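Local coordinates for protein sugar phosphate isomerase/epimerase (Parabacteroides distasonis, PDB 3OBE) that probably acts as an isomerase or epimerase on sugar phosphates, built on a xylose isomerase-like TIM barrel, at residues Ile164-Tyr168 with Asp211-Phe215; Val219-Met224 with Met256-Ile262. The contacts are given in a common frame with arbitrary orientation. Where two conformers were deposited one is given. Residues are numbered along the deposited sequence.

Interaction 1. Residues Ile164-Tyr168 with Asp211-Phe215; sequences ILWGY and DKVMF
The apolar centre is M214, a selenomethionine. Its p, p, t rotamer curls the side chain over G167 and leaves CE 4.0 Å from L165 CB. A CB on G167 would point to the same face and clash, 2.6 Å from M214 SE. The other face holds W166, Y168, V213 and F215. There, with chi1 t, W166 and Y168 turn ring edges to V213 and F215: W166 CZ3 lies 3.8 Å from V213 CG1, and Y168 CB 3.9 Å from F215 CD2. Helices 142-160 and 200-207 cover this face. The extended, parallel strands pair G167 with M214 and Y168 with F215; the axes of segments 165-168 and 213-215 come within 4.4 Å and cross at -48°. M214 N donates to W166 O at 3.0 Å, and Y168 N to M214 O at 3.0 Å. At the polar edge, a water accepts from W166 N at 3.0 Å and lies 2.8 Å from K212 O. Such twisted parallel neighbours, backed by helices, form the wall of a TIM barrel.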
# COMPACT_ATOMS: atom_id res chain seq x y z
N ILE A 164 -7.44 0.86 -13.50
CA ILE A 164 -6.69 0.59 -12.30
C ILE A 164 -6.04 1.90 -11.81
O ILE A 164 -5.46 2.67 -12.58
CB ILE A 164 -5.59 -0.43 -12.56
CG1 ILE A 164 -6.21 -1.73 -13.01
CG2 ILE A 164 -4.68 -0.60 -11.33
CD1 ILE A 164 -5.21 -2.78 -13.59
N LEU A 165 -6.09 2.09 -10.50
CA LEU A 165 -5.55 3.30 -9.85
C LEU A 165 -4.09 3.09 -9.53
O LEU A 165 -3.75 2.16 -8.79
CB LEU A 165 -6.26 3.59 -8.56
CG LEU A 165 -7.75 3.91 -8.65
CD1 LEU A 165 -8.32 4.00 -7.23
CD2 LEU A 165 -8.01 5.21 -9.43
N TRP A 166 -3.23 3.95 -10.03
CA TRP A 166 -1.82 3.96 -9.64
C TRP A 166 -1.67 4.77 -8.38
O TRP A 166 -2.19 5.88 -8.29
CB TRP A 166 -0.95 4.51 -10.76
CG TRP A 166 0.51 4.28 -10.55
CD1 TRP A 166 1.23 3.25 -11.07
CD2 TRP A 166 1.43 5.05 -9.76
NE1 TRP A 166 2.53 3.32 -10.66
CE2 TRP A 166 2.70 4.43 -9.88
CE3 TRP A 166 1.33 6.21 -8.98
CZ2 TRP A 166 3.83 4.91 -9.21
CZ3 TRP A 166 2.44 6.69 -8.37
CH2 TRP A 166 3.67 6.04 -8.46
N GLY A 167 -0.86 4.27 -7.43
CA GLY A 167 -0.57 4.96 -6.19
C GLY A 167 0.88 4.81 -5.73
O GLY A 167 1.60 3.96 -6.23
N TYR A 168 1.22 5.62 -4.74
CA TYR A 168 2.56 5.69 -4.16
C TYR A 168 2.48 5.52 -2.64
O TYR A 168 1.71 6.21 -1.98
CB TYR A 168 3.25 7.01 -4.49
CG TYR A 168 4.64 7.07 -3.94
CD1 TYR A 168 5.64 6.35 -4.55
CD2 TYR A 168 4.93 7.72 -2.73
CE1 TYR A 168 6.89 6.34 -4.05
CE2 TYR A 168 6.18 7.69 -2.21
CZ TYR A 168 7.17 7.02 -2.89
OH TYR A 168 8.47 7.00 -2.42
N ASP A 211 -6.03 12.86 -10.96
CA ASP A 211 -6.70 11.88 -11.83
C ASP A 211 -5.77 10.76 -12.30
O ASP A 211 -6.23 9.74 -12.82
CB ASP A 211 -7.36 12.60 -13.01
CG ASP A 211 -8.49 13.57 -12.57
OD1 ASP A 211 -9.13 13.31 -11.51
OD2 ASP A 211 -8.71 14.58 -13.29
N LYS A 212 -4.46 10.92 -12.14
CA LYS A 212 -3.49 9.90 -12.54
C LYS A 212 -2.86 9.16 -11.34
O LYS A 212 -2.50 8.04 -11.47
CB LYS A 212 -2.36 10.51 -13.34
CG LYS A 212 -2.79 11.13 -14.68
CD LYS A 212 -1.61 11.87 -15.33
CE LYS A 212 -2.02 12.70 -16.55
NZ LYS A 212 -0.89 13.48 -17.08
N VAL A 213 -2.65 9.86 -10.23
CA VAL A 213 -1.87 9.39 -9.12
C VAL A 213 -2.60 9.59 -7.81
O VAL A 213 -3.06 10.71 -7.52
CB VAL A 213 -0.51 10.12 -9.07
CG1 VAL A 213 0.28 9.80 -7.75
CG2 VAL A 213 0.31 9.78 -10.30
N MSE A 214 -2.67 8.52 -7.01
CA MSE A 214 -3.10 8.66 -5.62
C MSE A 214 -1.99 8.14 -4.70
O MSE A 214 -0.91 7.71 -5.17
CB MSE A 214 -4.44 7.95 -5.40
CG MSE A 214 -4.47 6.46 -5.75
SE MSE A 214 -3.78 5.33 -4.32
CE MSE A 214 -4.09 3.64 -5.24
N PHE A 215 -2.22 8.25 -3.39
CA PHE A 215 -1.24 7.96 -2.38
C PHE A 215 -1.82 6.94 -1.40
O PHE A 215 -3.00 7.05 -0.98
CB PHE A 215 -0.72 9.24 -1.70
CG PHE A 215 0.14 10.10 -2.64
CD1 PHE A 215 -0.48 10.93 -3.57
CD2 PHE A 215 1.52 9.97 -2.70
CE1 PHE A 215 0.27 11.63 -4.47
CE2 PHE A 215 2.26 10.71 -3.62
CZ PHE A 215 1.65 11.51 -4.50
O HOH W 1 -3.98 5.78 -12.25
O HOH W 2 -4.72 6.93 -9.29

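Interaction 2. Residues Val219-Met224 with Met256-Ile262; sequences VYWAVM and MMNFPNI
This contact joins the segments that follow strands 213-218 and 240-245 of the TIM barrel: a short helix, and a loop with the first turn of the next helix. The short helix begins at V219, with V223 N hydrogen-bonded to V219 O at 3.1 Å and M224 N to Y220 O at 2.9 Å. M256-N258 is a loop that leads into the helix starting at F259. The nearest CA pairs are Y220 with M257 at 7.2 Å and V219 with I262 at 8.0 Å. Packing between the segments is apolar. M257, a selenomethionine, is m at all three chi angles. This compact curl places its CE 3.7 Å from both V219 CG2 and V223 CG2. Its SE lies 4.0 Å from Y220 CD1, an oblique Met-aromatic contact. Y220 is t at chi1; its OH is hydrogen-bonded to R248 NH1. V219 is m, which sets CG1 4.0 Å from I262 CG2 and CG2 4.1 Å from F259 CE1. V223 is t, with CG1 4.4 Å from M256 CE. M256, also a selenomethionine, runs m, t, p, so CE turns back to 4.3 Å from Y220 CE1. It also meets the m, m, m side chain of M224, with M256 CE 3.8 Å from M224 SE. N258 is the N-cap of the second helix: its OD1 accepts from N261 N at 3.1 Å.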
# COMPACT_ATOMS: atom_id res chain seq x y z
N VAL A 219 0.46 5.42 7.74
CA VAL A 219 0.25 6.25 8.90
C VAL A 219 1.37 6.04 9.92
O VAL A 219 1.78 6.98 10.63
CB VAL A 219 -1.15 6.06 9.51
CG1 VAL A 219 -2.18 6.53 8.51
CG2 VAL A 219 -1.38 4.59 9.96
N TYR A 220 1.89 4.82 10.01
CA TYR A 220 2.96 4.51 10.97
C TYR A 220 4.26 5.16 10.56
O TYR A 220 4.91 5.79 11.37
CB TYR A 220 3.19 3.02 11.07
CG TYR A 220 4.31 2.61 11.96
CD1 TYR A 220 4.15 2.55 13.37
CD2 TYR A 220 5.55 2.25 11.43
CE1 TYR A 220 5.23 2.10 14.19
CE2 TYR A 220 6.58 1.83 12.25
CZ TYR A 220 6.41 1.76 13.60
OH TYR A 220 7.44 1.34 14.40
N TRP A 221 4.67 5.00 9.30
CA TRP A 221 5.96 5.55 8.91
C TRP A 221 5.88 7.09 8.87
O TRP A 221 6.90 7.76 9.05
CB TRP A 221 6.43 4.98 7.57
CG TRP A 221 6.79 3.50 7.65
CD1 TRP A 221 6.19 2.48 6.95
CD2 TRP A 221 7.79 2.87 8.47
NE1 TRP A 221 6.78 1.29 7.26
CE2 TRP A 221 7.76 1.49 8.19
CE3 TRP A 221 8.73 3.34 9.39
CZ2 TRP A 221 8.60 0.57 8.83
CZ3 TRP A 221 9.56 2.43 10.02
CH2 TRP A 221 9.48 1.06 9.74
N ALA A 222 4.68 7.65 8.74
CA ALA A 222 4.50 9.09 8.89
C ALA A 222 4.78 9.52 10.35
O ALA A 222 5.60 10.41 10.60
CB ALA A 222 3.09 9.50 8.48
N VAL A 223 4.18 8.81 11.32
CA VAL A 223 4.51 9.08 12.75
C VAL A 223 6.01 8.90 13.06
O VAL A 223 6.60 9.73 13.78
CB VAL A 223 3.63 8.25 13.70
CG1 VAL A 223 4.11 8.44 15.15
CG2 VAL A 223 2.12 8.66 13.52
N MSE A 224 6.66 7.89 12.46
CA MSE A 224 8.07 7.65 12.65
C MSE A 224 8.92 8.70 11.95
O MSE A 224 10.09 8.87 12.31
CB MSE A 224 8.47 6.26 12.18
CG MSE A 224 7.79 5.18 12.97
SE MSE A 224 8.62 4.93 14.68
CE MSE A 224 10.20 4.05 14.11
N MSE A 256 1.82 4.33 20.52
CA MSE A 256 2.21 5.37 19.49
C MSE A 256 1.22 6.14 18.53
O MSE A 256 1.45 7.32 18.28
CB MSE A 256 3.37 4.82 18.63
CG MSE A 256 4.47 4.16 19.44
SE MSE A 256 5.86 3.45 18.24
CE MSE A 256 5.87 5.04 17.25
N MSE A 257 0.17 5.52 17.97
CA MSE A 257 -0.87 5.64 16.95
C MSE A 257 -2.23 5.90 17.61
O MSE A 257 -2.59 5.24 18.59
CB MSE A 257 -0.93 4.37 16.07
CG MSE A 257 0.41 3.82 15.60
SE MSE A 257 1.33 5.18 14.60
CE MSE A 257 0.01 5.63 13.23
N ASN A 258 -2.96 6.86 17.05
CA ASN A 258 -4.33 7.14 17.44
C ASN A 258 -5.25 6.67 16.32
O ASN A 258 -5.65 7.45 15.44
CB ASN A 258 -4.50 8.63 17.72
CG ASN A 258 -5.81 8.92 18.46
OD1 ASN A 258 -6.82 8.26 18.19
ND2 ASN A 258 -5.81 9.90 19.33
N PHE A 259 -5.54 5.38 16.31
CA PHE A 259 -6.37 4.79 15.27
C PHE A 259 -7.79 5.35 15.29
O PHE A 259 -8.35 5.55 14.23
CB PHE A 259 -6.29 3.26 15.31
CG PHE A 259 -4.97 2.75 14.81
CD1 PHE A 259 -4.60 3.01 13.49
CD2 PHE A 259 -4.09 2.09 15.63
CE1 PHE A 259 -3.38 2.62 12.99
CE2 PHE A 259 -2.84 1.69 15.11
CZ PHE A 259 -2.54 1.93 13.80
N PRO A 260 -8.34 5.68 16.47
CA PRO A 260 -9.69 6.28 16.41
C PRO A 260 -9.70 7.55 15.58
O PRO A 260 -10.56 7.74 14.74
CB PRO A 260 -10.01 6.53 17.87
CG PRO A 260 -9.37 5.40 18.58
CD PRO A 260 -8.03 5.25 17.86
N ASN A 261 -8.68 8.40 15.73
CA ASN A 261 -8.61 9.62 14.91
C ASN A 261 -8.25 9.41 13.47
O ASN A 261 -8.75 10.12 12.61
CB ASN A 261 -7.67 10.63 15.52
CG ASN A 261 -8.24 11.30 16.74
OD1 ASN A 261 -9.45 11.26 17.07
ND2 ASN A 261 -7.35 11.97 17.47
N ILE A 262 -7.34 8.46 13.20
CA ILE A 262 -6.95 8.12 11.83
C ILE A 262 -8.15 7.61 11.04
O ILE A 262 -8.41 8.09 9.93
CB ILE A 262 -5.79 7.12 11.83
CG1 ILE A 262 -4.51 7.82 12.29
CG2 ILE A 262 -5.61 6.44 10.47
CD1 ILE A 262 -3.39 6.89 12.70

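The two contacts follow each other along the chain. Strand 213-218 begins in interaction 1 and runs directly into helix 219-224 of interaction 2. F215 CA and V219 CA are 11.5 Å apart, the contact centres about 22 Å. The segments do not otherwise touch. Interaction 1 is buried in the wall, along most of strand 165-169 and the first part of strand 213-218, its centre about 11 Å from the centre of the chain. Interaction 2 is partly buried, its centre about 15 Å from that of the chain, beyond the C-terminal ends of strands 213-218 and 240-245. TIM barrels carry their active sites at that end, so interaction 2 probably lies on the active-site side.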